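Flagellar biosynthetic protein FlhB (Shewanella putrefaciens CN-32, PDB 6Z0W) is probably required to build the flagellar basal-body rod and may, with FliI and FliH, form the flagellin export apparatus, this chain being the cytoplasmic domain of FlhB. Local coordinates at residues A[68-73]-A[90-95]; A[26-31]-A[51-56]; A[76-79]-A[84-87]; A[13-18]-A[40-45]. One frame throughout, in Å; residues are numbered along the deposited sequence.

Contact 1 of 4, residues A[68-73]-A[90-95]; sequences PPLARA and TAVAQV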
loop_
_atom_site.group_PDB
_atom_site.type_symbol
_atom_site.label_atom_id
_atom_site.label_comp_id
_atom_site.label_asym_id
_atom_site.label_seq_id
_atom_site.Cartn_x
_atom_site.Cartn_y
_atom_site.Cartn_z
ATOM N N PRO A 68 2.582 9.050 2.221
ATOM C CA PRO A 68 1.576 9.515 1.213
ATOM C C PRO A 68 2.018 9.326 -0.234
ATOM O O PRO A 68 1.214 8.863 -1.057
ATOM C CB PRO A 68 1.395 11.014 1.553
ATOM C CG PRO A 68 1.711 11.092 3.030
ATOM C CD PRO A 68 2.760 10.026 3.320
ATOM N N PRO A 69 3.253 9.698 -0.607
ATOM C CA PRO A 69 3.649 9.529 -2.013
ATOM C C PRO A 69 3.745 8.082 -2.439
ATOM O O PRO A 69 3.565 7.789 -3.629
ATOM C CB PRO A 69 5.023 10.215 -2.081
ATOM C CG PRO A 69 5.054 11.136 -0.912
ATOM C CD PRO A 69 4.324 10.374 0.155
ATOM N N LEU A 70 4.079 7.178 -1.511
ATOM C CA LEU A 70 4.152 5.752 -1.838
ATOM C C LEU A 70 2.760 5.161 -1.998
ATOM O O LEU A 70 2.491 4.430 -2.965
ATOM C CB LEU A 70 4.934 5.003 -0.747
ATOM C CG LEU A 70 5.220 3.539 -1.048
ATOM C CD1 LEU A 70 6.024 3.457 -2.366
ATOM C CD2 LEU A 70 6.026 2.889 0.105
ATOM N N ALA A 71 1.874 5.451 -1.034
ATOM C CA ALA A 71 0.471 5.045 -1.146
ATOM C C ALA A 71 -0.119 5.463 -2.486
ATOM O O ALA A 71 -0.745 4.649 -3.174
ATOM C CB ALA A 71 -0.354 5.640 0.006
ATOM N N ARG A 72 0.077 6.732 -2.875
ATOM C CA ARG A 72 -0.495 7.231 -4.133
ATOM C C ARG A 72 0.173 6.583 -5.349
ATOM O O ARG A 72 -0.509 6.181 -6.309
ATOM C CB ARG A 72 -0.363 8.762 -4.219
ATOM C CG ARG A 72 -1.217 9.535 -3.225
ATOM C CD ARG A 72 -1.385 11.016 -3.610
ATOM N NE ARG A 72 -0.107 11.643 -3.950
ATOM C CZ ARG A 72 0.689 12.248 -3.073
ATOM N NH1 ARG A 72 0.317 12.335 -1.802
ATOM N NH2 ARG A 72 1.838 12.789 -3.472
ATOM N N ALA A 73 1.503 6.480 -5.330
ATOM C CA ALA A 73 2.206 5.871 -6.456
ATOM C C ALA A 73 1.804 4.407 -6.644
ATOM O O ALA A 73 1.605 3.950 -7.776
ATOM C CB ALA A 73 3.705 5.998 -6.258
ATOM N N THR A 90 12.120 -1.353 -3.786
ATOM C CA THR A 90 12.943 -1.089 -2.611
ATOM C C THR A 90 12.161 -0.324 -1.551
ATOM O O THR A 90 12.284 -0.618 -0.357
ATOM C CB THR A 90 14.206 -0.316 -2.997
ATOM O OG1 THR A 90 13.832 0.785 -3.823
ATOM C CG2 THR A 90 15.132 -1.195 -3.789
ATOM N N ALA A 91 11.339 0.658 -1.964
ATOM C CA ALA A 91 10.599 1.418 -0.966
ATOM C C ALA A 91 9.582 0.535 -0.248
ATOM O O ALA A 91 9.455 0.605 0.980
ATOM C CB ALA A 91 9.928 2.641 -1.610
ATOM N N VAL A 92 8.874 -0.328 -0.987
ATOM C CA VAL A 92 7.920 -1.236 -0.344
ATOM C C VAL A 92 8.657 -2.307 0.467
ATOM O O VAL A 92 8.208 -2.706 1.552
ATOM C CB VAL A 92 6.984 -1.868 -1.404
ATOM C CG1 VAL A 92 6.003 -2.896 -0.759
ATOM C CG2 VAL A 92 6.219 -0.792 -2.144
ATOM N N ALA A 93 9.792 -2.794 -0.036
ATOM C CA ALA A 93 10.548 -3.778 0.732
ATOM C C ALA A 93 11.042 -3.194 2.050
ATOM O O ALA A 93 11.130 -3.905 3.053
ATOM C CB ALA A 93 11.734 -4.312 -0.077
ATOM N N GLN A 94 11.342 -1.907 2.084
ATOM C CA GLN A 94 11.793 -1.331 3.350
ATOM C C GLN A 94 10.618 -1.093 4.292
ATOM O O GLN A 94 10.763 -1.255 5.503
ATOM C CB GLN A 94 12.581 -0.043 3.078
ATOM C CG GLN A 94 13.921 -0.337 2.405
ATOM C CD GLN A 94 14.643 0.901 1.894
ATOM O OE1 GLN A 94 14.058 1.974 1.761
ATOM N NE2 GLN A 94 15.936 0.751 1.619
ATOM N N VAL A 95 9.450 -0.722 3.765
ATOM C CA VAL A 95 8.255 -0.711 4.609
ATOM C C VAL A 95 7.980 -2.116 5.157
ATOM O O VAL A 95 7.707 -2.290 6.352
ATOM C CB VAL A 95 7.055 -0.122 3.837
ATOM C CG1 VAL A 95 5.719 -0.454 4.515
ATOM C CG2 VAL A 95 7.193 1.444 3.731
#

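Contact 2 of 4, residues A[26-31]-A[51-56]; sequences AVAVKY and FKIREV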
loop_
_atom_site.group_PDB
_atom_site.type_symbol
_atom_site.label_atom_id
_atom_site.label_comp_id
_atom_site.label_asym_id
_atom_site.label_seq_id
_atom_site.Cartn_x
_atom_site.Cartn_y
_atom_site.Cartn_z
ATOM N N ALA A 26 -5.669 4.101 0.297
ATOM C CA ALA A 26 -5.198 2.931 1.039
ATOM C C ALA A 26 -4.895 1.830 0.040
ATOM O O ALA A 26 -5.736 1.538 -0.815
ATOM C CB ALA A 26 -6.239 2.418 2.059
ATOM N N VAL A 27 -3.722 1.206 0.153
ATOM C CA VAL A 27 -3.404 0.036 -0.658
ATOM C C VAL A 27 -2.956 -1.083 0.274
ATOM O O VAL A 27 -2.046 -0.894 1.097
ATOM C CB VAL A 27 -2.344 0.341 -1.734
ATOM C CG1 VAL A 27 -2.959 1.219 -2.841
ATOM C CG2 VAL A 27 -1.135 1.037 -1.118
ATOM N N ALA A 28 -3.641 -2.228 0.191
ATOM C CA ALA A 28 -3.289 -3.398 0.986
ATOM C C ALA A 28 -2.270 -4.220 0.196
ATOM O O ALA A 28 -2.581 -4.750 -0.890
ATOM C CB ALA A 28 -4.538 -4.224 1.333
ATOM N N VAL A 29 -1.059 -4.335 0.743
ATOM C CA VAL A 29 0.074 -4.949 0.055
ATOM C C VAL A 29 0.379 -6.312 0.675
ATOM O O VAL A 29 0.372 -6.466 1.903
ATOM C CB VAL A 29 1.302 -4.014 0.107
ATOM C CG1 VAL A 29 2.544 -4.659 -0.580
ATOM C CG2 VAL A 29 0.968 -2.668 -0.534
ATOM N N LYS A 30 0.680 -7.297 -0.179
ATOM C CA LYS A 30 1.096 -8.621 0.275
ATOM C C LYS A 30 2.405 -9.025 -0.394
ATOM O O LYS A 30 2.619 -8.737 -1.573
ATOM C CB LYS A 30 0.019 -9.693 -0.022
ATOM C CG LYS A 30 0.287 -11.076 0.611
ATOM C CD LYS A 30 -0.957 -11.970 0.464
ATOM C CE LYS A 30 -0.835 -13.316 1.216
ATOM N NZ LYS A 30 -0.462 -13.123 2.656
ATOM N N TYR A 31 3.275 -9.681 0.371
ATOM C CA TYR A 31 4.495 -10.301 -0.141
ATOM C C TYR A 31 4.385 -11.802 0.072
ATOM O O TYR A 31 4.334 -12.266 1.215
ATOM C CB TYR A 31 5.739 -9.772 0.565
ATOM C CG TYR A 31 7.060 -10.394 0.097
ATOM C CD1 TYR A 31 7.552 -10.128 -1.183
ATOM C CD2 TYR A 31 7.808 -11.235 0.937
ATOM C CE1 TYR A 31 8.741 -10.668 -1.623
ATOM C CE2 TYR A 31 9.036 -11.793 0.507
ATOM C CZ TYR A 31 9.488 -11.512 -0.773
ATOM O OH TYR A 31 10.680 -12.041 -1.237
ATOM N N PHE A 51 -11.078 3.973 3.979
ATOM C CA PHE A 51 -11.313 3.775 5.409
ATOM C C PHE A 51 -11.899 2.400 5.733
ATOM O O PHE A 51 -11.638 1.875 6.825
ATOM C CB PHE A 51 -12.192 4.895 5.980
ATOM C CG PHE A 51 -11.388 6.099 6.416
ATOM C CD1 PHE A 51 -10.661 6.081 7.602
ATOM C CD2 PHE A 51 -11.298 7.220 5.602
ATOM C CE1 PHE A 51 -9.893 7.181 7.985
ATOM C CE2 PHE A 51 -10.534 8.313 5.979
ATOM C CZ PHE A 51 -9.829 8.291 7.168
ATOM N N LYS A 52 -12.676 1.787 4.824
ATOM C CA LYS A 52 -13.128 0.424 5.102
ATOM C C LYS A 52 -11.955 -0.559 5.063
ATOM O O LYS A 52 -11.892 -1.479 5.881
ATOM C CB LYS A 52 -14.230 -0.012 4.132
ATOM C CG LYS A 52 -15.378 -0.802 4.807
ATOM C CD LYS A 52 -14.969 -2.258 5.132
ATOM C CE LYS A 52 -16.161 -3.212 5.257
ATOM N NZ LYS A 52 -15.740 -4.648 5.123
ATOM N N ILE A 53 -11.010 -0.362 4.145
ATOM C CA ILE A 53 -9.807 -1.194 4.158
ATOM C C ILE A 53 -9.062 -1.010 5.474
ATOM O O ILE A 53 -8.665 -1.983 6.131
ATOM C CB ILE A 53 -8.922 -0.863 2.944
ATOM C CG1 ILE A 53 -9.627 -1.344 1.684
ATOM C CG2 ILE A 53 -7.510 -1.503 3.103
ATOM C CD1 ILE A 53 -8.947 -0.948 0.395
ATOM N N ARG A 54 -8.878 0.243 5.890
ATOM C CA ARG A 54 -8.157 0.501 7.132
ATOM C C ARG A 54 -8.862 -0.123 8.337
ATOM O O ARG A 54 -8.214 -0.764 9.183
ATOM C CB ARG A 54 -7.974 2.006 7.303
ATOM C CG ARG A 54 -6.982 2.588 6.305
ATOM C CD ARG A 54 -6.972 4.109 6.346
ATOM N NE ARG A 54 -6.654 4.607 7.680
ATOM C CZ ARG A 54 -6.251 5.845 7.957
ATOM N NH1 ARG A 54 -6.088 6.742 6.986
ATOM N NH2 ARG A 54 -5.997 6.186 9.213
ATOM N N GLU A 55 -10.192 -0.006 8.415
ATOM C CA GLU A 55 -10.879 -0.561 9.577
ATOM C C GLU A 55 -10.734 -2.086 9.633
ATOM O O GLU A 55 -10.527 -2.647 10.720
ATOM C CB GLU A 55 -12.341 -0.122 9.595
ATOM C CG GLU A 55 -13.327 -1.077 8.967
ATOM C CD GLU A 55 -14.780 -0.635 9.158
ATOM O OE1 GLU A 55 -15.021 0.486 9.687
ATOM O OE2 GLU A 55 -15.678 -1.411 8.753
ATOM N N VAL A 56 -10.773 -2.771 8.475
ATOM C CA VAL A 56 -10.576 -4.224 8.470
ATOM C C VAL A 56 -9.151 -4.557 8.867
ATOM O O VAL A 56 -8.911 -5.448 9.684
ATOM C CB VAL A 56 -10.931 -4.840 7.096
ATOM C CG1 VAL A 56 -10.531 -6.329 7.031
ATOM C CG2 VAL A 56 -12.405 -4.670 6.799
#

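Contact 3 of 4, residues A[76-79]-A[84-87]; sequences HTTK and IPEG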
loop_
_atom_site.group_PDB
_atom_site.type_symbol
_atom_site.label_atom_id
_atom_site.label_comp_id
_atom_site.label_asym_id
_atom_site.label_seq_id
_atom_site.Cartn_x
_atom_site.Cartn_y
_atom_site.Cartn_z
ATOM N N HIS A 76 -1.834 4.281 -8.161
ATOM C CA HIS A 76 -1.925 4.733 -9.548
ATOM C C HIS A 76 -1.303 3.774 -10.540
ATOM O O HIS A 76 -1.640 3.853 -11.727
ATOM C CB HIS A 76 -1.254 6.092 -9.716
ATOM C CG HIS A 76 -1.949 7.192 -8.988
ATOM N ND1 HIS A 76 -1.270 8.237 -8.398
ATOM C CD2 HIS A 76 -3.260 7.408 -8.748
ATOM C CE1 HIS A 76 -2.135 9.050 -7.827
ATOM N NE2 HIS A 76 -3.349 8.570 -8.024
ATOM N N THR A 77 -0.413 2.880 -10.084
ATOM C CA THR A 77 0.448 2.087 -10.952
ATOM C C THR A 77 0.235 0.578 -10.837
ATOM O O THR A 77 0.903 -0.180 -11.555
ATOM C CB THR A 77 1.921 2.385 -10.643
ATOM O OG1 THR A 77 2.238 1.908 -9.327
ATOM C CG2 THR A 77 2.233 3.870 -10.745
ATOM N N THR A 78 -0.655 0.122 -9.955
ATOM C CA THR A 78 -0.802 -1.292 -9.629
ATOM C C THR A 78 -2.283 -1.626 -9.534
ATOM O O THR A 78 -2.939 -1.185 -8.579
ATOM C CB THR A 78 -0.119 -1.621 -8.285
ATOM O OG1 THR A 78 1.182 -1.026 -8.244
ATOM C CG2 THR A 78 -0.002 -3.142 -8.090
ATOM N N LYS A 79 -2.803 -2.417 -10.486
ATOM C CA LYS A 79 -4.159 -2.942 -10.350
ATOM C C LYS A 79 -4.241 -4.037 -9.284
ATOM O O LYS A 79 -3.235 -4.597 -8.847
ATOM C CB LYS A 79 -4.671 -3.539 -11.650
ATOM C CG LYS A 79 -4.356 -2.826 -12.918
ATOM C CD LYS A 79 -5.371 -3.278 -13.931
ATOM C CE LYS A 79 -5.428 -2.333 -15.114
ATOM N NZ LYS A 79 -6.230 -2.859 -16.269
ATOM N N ILE A 84 3.524 -4.569 -7.793
ATOM C CA ILE A 84 3.967 -3.177 -7.872
ATOM C C ILE A 84 5.041 -3.047 -8.947
ATOM O O ILE A 84 5.772 -4.015 -9.219
ATOM C CB ILE A 84 4.524 -2.678 -6.526
ATOM C CG1 ILE A 84 5.735 -3.548 -6.131
ATOM C CG2 ILE A 84 3.440 -2.681 -5.494
ATOM C CD1 ILE A 84 6.454 -3.093 -4.867
ATOM N N PRO A 85 5.184 -1.870 -9.557
ATOM C CA PRO A 85 6.285 -1.652 -10.502
ATOM C C PRO A 85 7.639 -1.803 -9.829
ATOM O O PRO A 85 7.816 -1.512 -8.636
ATOM C CB PRO A 85 6.082 -0.201 -10.962
ATOM C CG PRO A 85 4.676 0.148 -10.573
ATOM C CD PRO A 85 4.405 -0.641 -9.331
ATOM N N GLU A 86 8.611 -2.194 -10.635
ATOM C CA GLU A 86 9.965 -2.378 -10.135
ATOM C C GLU A 86 10.509 -1.102 -9.486
ATOM O O GLU A 86 11.240 -1.178 -8.491
ATOM C CB GLU A 86 10.835 -2.864 -11.290
ATOM C CG GLU A 86 12.290 -2.497 -11.242
ATOM C CD GLU A 86 12.950 -2.655 -12.606
ATOM O OE1 GLU A 86 13.003 -1.662 -13.365
ATOM O OE2 GLU A 86 13.406 -3.775 -12.923
ATOM N N GLY A 87 10.118 0.076 -9.978
ATOM C CA GLY A 87 10.632 1.301 -9.397
ATOM C C GLY A 87 10.222 1.523 -7.949
ATOM O O GLY A 87 10.813 2.380 -7.276
#

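Contact 4 of 4, residues A[13-18]-A[40-45]; sequences PNADVI and FVIAKG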
loop_
_atom_site.group_PDB
_atom_site.type_symbol
_atom_site.label_atom_id
_atom_site.label_comp_id
_atom_site.label_asym_id
_atom_site.label_seq_id
_atom_site.Cartn_x
_atom_site.Cartn_y
_atom_site.Cartn_z
ATOM N N PRO A 13 -7.700 -9.186 5.132
ATOM C CA PRO A 13 -7.055 -9.973 6.200
ATOM C C PRO A 13 -5.741 -10.642 5.794
ATOM O O PRO A 13 -4.951 -10.999 6.681
ATOM C CB PRO A 13 -8.121 -11.023 6.559
ATOM C CG PRO A 13 -9.439 -10.321 6.230
ATOM C CD PRO A 13 -9.130 -9.555 4.983
ATOM N N ASN A 14 -5.480 -10.846 4.504
ATOM C CA ASN A 14 -4.240 -11.512 4.110
ATOM C C ASN A 14 -3.101 -10.524 3.840
ATOM O O ASN A 14 -2.002 -10.951 3.512
ATOM C CB ASN A 14 -4.471 -12.384 2.873
ATOM C CG ASN A 14 -5.595 -13.374 3.066
ATOM O OD1 ASN A 14 -5.760 -13.941 4.143
ATOM N ND2 ASN A 14 -6.417 -13.537 2.040
ATOM N N ALA A 15 -3.331 -9.231 4.015
ATOM C CA ALA A 15 -2.333 -8.226 3.706
ATOM C C ALA A 15 -1.183 -8.285 4.708
ATOM O O ALA A 15 -1.375 -8.590 5.883
ATOM C CB ALA A 15 -2.964 -6.822 3.741
ATOM N N ASP A 16 0.010 -7.898 4.257
ATOM C CA ASP A 16 1.093 -7.674 5.208
ATOM C C ASP A 16 1.120 -6.249 5.747
ATOM O O ASP A 16 1.597 -6.030 6.867
ATOM C CB ASP A 16 2.426 -8.009 4.549
ATOM C CG ASP A 16 2.608 -9.496 4.372
ATOM O OD1 ASP A 16 2.459 -10.196 5.387
ATOM O OD2 ASP A 16 2.848 -9.961 3.233
ATOM N N VAL A 17 0.617 -5.277 4.986
ATOM C CA VAL A 17 0.667 -3.874 5.385
ATOM C C VAL A 17 -0.377 -3.138 4.566
ATOM O O VAL A 17 -0.735 -3.573 3.467
ATOM C CB VAL A 17 2.088 -3.282 5.181
ATOM C CG1 VAL A 17 2.370 -3.076 3.696
ATOM C CG2 VAL A 17 2.256 -1.952 5.939
ATOM N N ILE A 18 -0.908 -2.050 5.129
ATOM C CA ILE A 18 -1.681 -1.045 4.395
ATOM C C ILE A 18 -0.853 0.227 4.367
ATOM O O ILE A 18 -0.512 0.771 5.423
ATOM C CB ILE A 18 -3.045 -0.747 5.036
ATOM C CG1 ILE A 18 -3.705 -2.000 5.586
ATOM C CG2 ILE A 18 -3.956 0.021 4.052
ATOM C CD1 ILE A 18 -4.105 -3.017 4.566
ATOM N N PHE A 40 2.527 -7.578 -4.115
ATOM C CA PHE A 40 1.373 -7.317 -4.952
ATOM C C PHE A 40 0.253 -6.675 -4.139
ATOM O O PHE A 40 0.179 -6.803 -2.913
ATOM C CB PHE A 40 0.848 -8.593 -5.640
ATOM C CG PHE A 40 0.825 -9.821 -4.757
ATOM C CD1 PHE A 40 -0.352 -10.243 -4.132
ATOM C CD2 PHE A 40 1.978 -10.581 -4.588
ATOM C CE1 PHE A 40 -0.350 -11.387 -3.326
ATOM C CE2 PHE A 40 1.976 -11.706 -3.803
ATOM C CZ PHE A 40 0.817 -12.117 -3.174
ATOM N N VAL A 41 -0.647 -6.002 -4.851
ATOM C CA VAL A 41 -1.764 -5.310 -4.214
ATOM C C VAL A 41 -2.956 -6.259 -4.207
ATOM O O VAL A 41 -3.345 -6.769 -5.258
ATOM C CB VAL A 41 -2.087 -4.000 -4.954
ATOM C CG1 VAL A 41 -3.450 -3.475 -4.570
ATOM C CG2 VAL A 41 -0.974 -2.961 -4.683
ATOM N N ILE A 42 -3.539 -6.505 -3.031
ATOM C CA ILE A 42 -4.707 -7.385 -2.936
ATOM C C ILE A 42 -5.980 -6.628 -2.596
ATOM O O ILE A 42 -7.078 -7.209 -2.705
ATOM C CB ILE A 42 -4.484 -8.525 -1.920
ATOM C CG1 ILE A 42 -4.250 -7.941 -0.527
ATOM C CG2 ILE A 42 -3.281 -9.335 -2.310
ATOM C CD1 ILE A 42 -4.052 -9.016 0.517
ATOM N N ALA A 43 -5.878 -5.353 -2.223
ATOM C CA ALA A 43 -7.037 -4.479 -2.095
ATOM C C ALA A 43 -6.568 -3.033 -2.244
ATOM O O ALA A 43 -5.436 -2.703 -1.878
ATOM C CB ALA A 43 -7.748 -4.682 -0.747
ATOM N N LYS A 44 -7.433 -2.182 -2.793
ATOM C CA LYS A 44 -7.133 -0.768 -2.874
ATOM C C LYS A 44 -8.435 0.013 -2.980
ATOM O O LYS A 44 -9.443 -0.498 -3.461
ATOM C CB LYS A 44 -6.214 -0.446 -4.069
ATOM C CG LYS A 44 -6.862 -0.459 -5.459
ATOM C CD LYS A 44 -5.798 0.067 -6.442
ATOM C CE LYS A 44 -6.256 0.293 -7.868
ATOM N NZ LYS A 44 -5.063 0.596 -8.739
ATOM N N GLY A 45 -8.396 1.261 -2.526
ATOM C CA GLY A 45 -9.558 2.127 -2.615
ATOM C C GLY A 45 -9.183 3.533 -2.223
ATOM O O GLY A 45 -8.133 3.779 -1.614
#

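Contact 1 of 4, residues A[68-73]-A[90-95]
Leu-70 carries the whole of this helix-helix contact on the 68-73 side, meeting Ala-91, Val-92 and Val-95 of the other helix. The short axes approach to 11.4 Å, with 119° between their N-to-C directions, so the backbones stay well apart and the space is filled by Leu-70 on one side and small side chains on the other. Helix 68-77 begins at Pro-68 and Pro-69, which pack on the loop residues Asn-21 and Ile-122. At Leu-70 the side chain leaves toward helix 89-100: CG stands opposite the backbone N (chi1 -173°), and this stretches the isobutyl group out from the helix. Its two methyls then divide the work. CD1 lies 4.1 Å from CB of Ala-91 and also reaches Val-92, where CG2 is 4.3 Å from it. CD2 takes the other partner, meeting Val-95 tip to tip, with 4.1 Å between CD2 of Leu-70 and CG2 of Val-95. Ala-91 and Val-95 are one helical turn apart, so the forked end of the leucine spans a turn of the facing helix, with Val-92 beside it. Farther along, Ala-71 packs on Val-19 of the central sheet. The facing helix rests on the same sheet, Val-92 touching Val-29 and Val-95 touching Val-17. Only methyl-to-methyl contacts join the two segments, and 130 Å² is buried between them; the attachment is therefore hydrophobic and non-directional, set by shape rather than by bonds.

Contact 2 of 4, residues A[26-31]-A[51-56]
Ala-26 and Ile-53 bring the backbones nearest, their CA atoms 6.9 Å apart, where the axes of strand 26-30 and helix 51-56 pass at 8.3 Å with 43° between their directions. On the strand, the CB atoms of Ala-26 and Ala-28 both point to the helix, as expected for residues two apart. Ile-53 supplies the answering side chain. Its branch methyl CG2 does the work between the two alanines, 4.3 Å from CB of Ala-26 and 4.4 Å from CB of Ala-28. The longer arm of Ile-53, extended at chi2 173°, leads toward strand 40-46, with CD1 4.2 Å from O of Ala-26. This is the packing of an alpha/beta domain, helix 47-59 lying on one face of the central sheet, and the small alanine side chains are consistent with so close an approach. Ile-18 of the adjoining strand 17-20 touches both alanines, and Met-9 of helix 6-9 packs on Ile-53. Beyond the isoleucine, Arg-54 adds an aliphatic touch, its CG 4.3 Å from CB of Ala-26. The guanidinium group of Arg-54 turns back along its own helix, where CE1 of Phe-51 stands 3.9 Å above the plane, over its centre. The ring of Phe-51 in turn meets His-24 edge-to-face, just ahead of the strand.

Contact 3 of 4, residues A[76-79]-A[84-87]
Thr-77 and Thr-78 press their side chains against Pro-85 and the backbone of Ile-84, burying 152 Å² between the two segments. The contacts between the segments are van der Waals in kind. Thr-77 crosses the proline ring at about a right angle, with OG1 3.3 Å from CG of Pro-85 and its own CB 3.5 Å from that same CG. OG1 of Thr-78 meets the ring obliquely, 3.4 Å from CD of Pro-85, and is 3.5 Å from CA of Ile-84. Its chi1 of -46° sets OG1 beside the backbone N and leaves CG2 opposite that N, where the methyl comes to 3.8 Å from N of Ile-84. The polar contacts stay on the helix side. OG1 of Thr-77 is hydrogen-bonded to O of Ala-73, one turn back, while OG1 of Thr-78 has O of Ile-74 as a weak partner. At Thr-78, an alanine here would probably open a gap beside CD of Pro-85 and CA of Ile-84 and leave O of Ile-74 without that weak partner. Two further bonds place the loop: O of Thr-78 accepts one from the side-chain NZ of Lys-44, and Ile-84 makes a backbone bond with Pro-39. Thr-78 is the first residue to leave helical angles after helix 68-77, and the chain returns on itself, CA of Thr-78 and CA of Ile-84 being 5.4 Å apart, so the arrangement is that of an alpha-alpha connection, the loop that joins helix 68-77 to helix 89-100.

Contact 4 of 4, residues A[13-18]-A[40-45]
Beside a classic beta bulge, in which Asp-16 and Val-17 both face Val-29, the side chain of Ile-42 closes on the backbone at Asn-14 and Ala-15. Strand 40-46 turns a corner at Ile-42, and from there the isoleucine reaches past strand 25-30 to meet the lead-in to strand 17-20 on its far side. A single atom does this. CD1 of Ile-42 lies 3.6 Å from N of Ala-15 and 3.7 Å from CA of Ala-15, while C of Asn-14 is 3.8 Å from it. The two CB atoms are a little farther, CD1 of Ile-42 standing 4.0 Å from that of Ala-15 and 4.1 Å from that of Asn-14. The reach comes from an outstretched arm: CG1 sits between the backbone N and carbonyl carbon (chi1 61°), and CD1 continues straight on from it (chi2 179°). The amide end of Asn-14 is engaged elsewhere, ND2 bonding to OE1 of Glu-11, and O of Asn-14 is bonded to NZ of Lys-30. A methyl laid against a peptide unit offers only dispersion and shape, so the 91 Å² buried here holds the lead-in to strand 17-20 by packing, with the polar bonds made around it.

Overall arrangement
Contacts 1, 2 and 4 are buried near the middle of the domain, whereas contact 3 is only partly buried and lies farther out. Contacts 2 and 4 are the most closely coupled: their centres are about 5 Å apart, and strand 25-30 hydrogen-bonds to both strands of contact 4. Contact 2 puts helix 47-59 on one side of the sheet; the helices of contact 1 lie on the other. Contact 1 shares helix 68-77 with contact 3, which a hydrogen bond from Lys-44 NZ to Thr-78 O ties to contact 4. All four pack: methyls together in contact 1, isoleucine against alanines in contact 2, hydroxyl oxygens against proline carbons in contact 3, an isoleucine methyl against a peptide unit in contact 4.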